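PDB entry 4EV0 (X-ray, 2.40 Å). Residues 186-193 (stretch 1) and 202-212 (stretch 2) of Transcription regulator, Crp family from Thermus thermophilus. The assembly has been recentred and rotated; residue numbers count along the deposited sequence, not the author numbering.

Stretch 1 186-193: ALAEEGVV
Stretch 2 (202-212) VREAALLEEIA

Stretch 1 enters as the last turn of a helix, helical through Glu189, with Glu190 N bonded to Ala186 O at 3.0 Å. A Schellman motif ends it: Gly191 N reaches Ala188 O at 2.9 Å and Val192 N reaches Leu187 O at 2.9 Å, while Val193 N adds a weak bond to Leu187 O at 3.4 Å. Gly191 sits at phi/psi 68/16, a positive phi that favours glycine.

Val192 (-80/-37) then offers its carbonyl to stretch 2. Arg203 N donates to Val192 O at 2.8 Å with an N-H...O angle of 165°, and Glu204 N makes a weak bond to the same Val192 O at 3.3 Å and 168°, so one acceptor satisfies two successive amides. Beyond it the chains run antiparallel: Val193 (-130/158) and Val202 (-78/131) form a non-hydrogen-bonded pair, CA to CA 4.4 Å, with both side chains on the same face of the sheet.

Glu204 (-112/83) is the N-cap residue of the helix 205-212, and its carbonyl O accepts from Leu208 N at 2.9 Å. Regular i to i+4 bonds follow, including Ile211 N to Leu207 O at 2.9 Å.

Although its CA-to-CB bond points away, Val192 (chi1 t) packs against this helix: CG1 lies 3.9 Å from Leu208 CB, and CG2 lies 4.0 Å from Leu207 CD2 and 3.9 Å from Ile211 CD1. A compact branched residue suits this spot, since its two methyls reach different neighbours. Leu187 (m, t) extends the apolar patch, its CD2 3.9 Å from CD1 of Ile211 (m, t). Leu207 and Leu208 are both t, p.

Glu190 OE2 comes within 3.8 Å of Ile211 CD1, but both its carboxylate oxygens are hydrogen-bonded elsewhere in the structure. Arg203 (m, m, m) starts toward stretch 1, yet its end leads away.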

# COMPACT_ATOMS: atom_id res chain seq x y z
N ALA B 186 22.24 -14.84 -7.41
CA ALA B 186 22.89 -14.04 -8.45
C ALA B 186 24.35 -13.68 -8.08
O ALA B 186 25.23 -13.75 -8.94
CB ALA B 186 22.09 -12.79 -8.75
N LEU B 187 24.59 -13.33 -6.82
CA LEU B 187 25.96 -13.04 -6.36
C LEU B 187 26.87 -14.26 -6.41
O LEU B 187 28.07 -14.12 -6.66
CB LEU B 187 25.95 -12.45 -4.95
CG LEU B 187 25.44 -11.01 -4.83
CD1 LEU B 187 25.43 -10.51 -3.38
CD2 LEU B 187 26.26 -10.07 -5.72
N ALA B 188 26.31 -15.44 -6.19
CA ALA B 188 27.08 -16.68 -6.29
C ALA B 188 27.40 -17.02 -7.75
O ALA B 188 28.52 -17.45 -8.06
CB ALA B 188 26.37 -17.84 -5.61
N GLU B 189 26.42 -16.83 -8.63
CA GLU B 189 26.60 -17.00 -10.08
C GLU B 189 27.68 -16.07 -10.65
O GLU B 189 28.37 -16.40 -11.62
CB GLU B 189 25.26 -16.78 -10.81
CG GLU B 189 25.34 -16.75 -12.33
CD GLU B 189 23.96 -16.80 -12.99
OE1 GLU B 189 23.07 -17.47 -12.43
OE2 GLU B 189 23.78 -16.18 -14.07
N GLU B 190 27.84 -14.90 -10.02
CA GLU B 190 28.88 -13.95 -10.40
C GLU B 190 30.21 -14.24 -9.71
O GLU B 190 31.17 -13.50 -9.87
CB GLU B 190 28.45 -12.53 -10.03
CG GLU B 190 27.16 -12.08 -10.68
CD GLU B 190 26.76 -10.70 -10.21
OE1 GLU B 190 25.55 -10.48 -9.97
OE2 GLU B 190 27.66 -9.83 -10.08
N GLY B 191 30.25 -15.31 -8.93
CA GLY B 191 31.44 -15.68 -8.19
C GLY B 191 31.85 -14.73 -7.06
O GLY B 191 32.98 -14.81 -6.57
N VAL B 192 30.94 -13.85 -6.64
CA VAL B 192 31.25 -12.89 -5.58
C VAL B 192 31.16 -13.52 -4.19
O VAL B 192 31.96 -13.23 -3.30
CB VAL B 192 30.35 -11.62 -5.68
CG1 VAL B 192 30.72 -10.61 -4.61
CG2 VAL B 192 30.48 -11.00 -7.07
N VAL B 193 30.18 -14.41 -4.02
CA VAL B 193 29.99 -15.10 -2.75
C VAL B 193 29.87 -16.60 -2.98
O VAL B 193 29.53 -17.05 -4.08
CB VAL B 193 28.71 -14.61 -2.01
CG1 VAL B 193 28.70 -13.09 -1.89
CG2 VAL B 193 27.46 -15.09 -2.72
N VAL B 202 32.17 -14.51 1.42
CA VAL B 202 32.56 -13.50 0.45
C VAL B 202 33.89 -13.92 -0.19
O VAL B 202 34.83 -14.27 0.52
CB VAL B 202 32.69 -12.13 1.13
CG1 VAL B 202 33.12 -11.04 0.13
CG2 VAL B 202 31.38 -11.78 1.84
N ARG B 203 33.95 -13.89 -1.52
CA ARG B 203 35.14 -14.32 -2.26
C ARG B 203 35.89 -13.10 -2.75
O ARG B 203 37.10 -12.97 -2.59
CB ARG B 203 34.74 -15.16 -3.47
CG ARG B 203 33.80 -16.29 -3.15
CD ARG B 203 34.51 -17.34 -2.29
NE ARG B 203 35.45 -18.13 -3.08
CZ ARG B 203 36.28 -19.03 -2.56
NH1 ARG B 203 36.28 -19.25 -1.25
NH2 ARG B 203 37.10 -19.71 -3.35
N GLU B 204 35.11 -12.20 -3.36
CA GLU B 204 35.60 -10.98 -3.96
C GLU B 204 35.10 -9.77 -3.19
O GLU B 204 34.11 -9.17 -3.57
CB GLU B 204 35.06 -10.89 -5.38
CG GLU B 204 35.25 -12.15 -6.19
CD GLU B 204 36.70 -12.37 -6.59
OE1 GLU B 204 37.56 -12.55 -5.70
OE2 GLU B 204 36.97 -12.37 -7.81
N ALA B 205 35.79 -9.42 -2.11
CA ALA B 205 35.37 -8.30 -1.27
C ALA B 205 35.35 -6.96 -2.00
O ALA B 205 34.44 -6.16 -1.80
CB ALA B 205 36.23 -8.22 -0.03
N ALA B 206 36.34 -6.73 -2.85
CA ALA B 206 36.42 -5.46 -3.55
C ALA B 206 35.29 -5.37 -4.55
O ALA B 206 34.71 -4.30 -4.73
CB ALA B 206 37.77 -5.30 -4.27
N LEU B 207 35.00 -6.49 -5.20
CA LEU B 207 33.94 -6.50 -6.21
C LEU B 207 32.59 -6.32 -5.52
O LEU B 207 31.67 -5.69 -6.07
CB LEU B 207 33.98 -7.80 -7.00
CG LEU B 207 32.98 -7.93 -8.16
CD1 LEU B 207 32.94 -6.63 -8.96
CD2 LEU B 207 33.34 -9.12 -9.06
N LEU B 208 32.48 -6.88 -4.32
CA LEU B 208 31.28 -6.73 -3.51
C LEU B 208 31.07 -5.26 -3.17
O LEU B 208 29.99 -4.72 -3.36
CB LEU B 208 31.39 -7.56 -2.23
CG LEU B 208 30.19 -7.45 -1.31
CD1 LEU B 208 29.03 -8.29 -1.86
CD2 LEU B 208 30.52 -7.86 0.14
N GLU B 209 32.13 -4.61 -2.68
CA GLU B 209 32.07 -3.21 -2.30
C GLU B 209 31.68 -2.38 -3.51
O GLU B 209 30.93 -1.41 -3.41
CB GLU B 209 33.42 -2.75 -1.73
CG GLU B 209 33.37 -1.44 -0.94
CD GLU B 209 34.62 -1.20 -0.09
OE1 GLU B 209 35.72 -1.65 -0.50
OE2 GLU B 209 34.50 -0.58 0.99
N GLU B 210 32.18 -2.78 -4.67
CA GLU B 210 31.80 -2.11 -5.91
C GLU B 210 30.31 -2.26 -6.17
O GLU B 210 29.64 -1.31 -6.54
CB GLU B 210 32.61 -2.65 -7.10
CG GLU B 210 34.08 -2.26 -7.11
CD GLU B 210 34.73 -2.45 -8.49
OE1 GLU B 210 34.18 -3.22 -9.31
OE2 GLU B 210 35.79 -1.83 -8.74
N ILE B 211 29.81 -3.48 -5.97
CA ILE B 211 28.39 -3.76 -6.20
C ILE B 211 27.51 -3.00 -5.20
O ILE B 211 26.45 -2.50 -5.58
CB ILE B 211 28.09 -5.28 -6.17
CG1 ILE B 211 28.78 -5.98 -7.34
CG2 ILE B 211 26.58 -5.53 -6.26
CD1 ILE B 211 28.74 -7.49 -7.28
N ALA B 212 27.95 -2.91 -3.94
CA ALA B 212 27.18 -2.21 -2.90
C ALA B 212 26.96 -0.74 -3.28
O ALA B 212 25.88 -0.18 -3.08
CB ALA B 212 27.86 -2.31 -1.55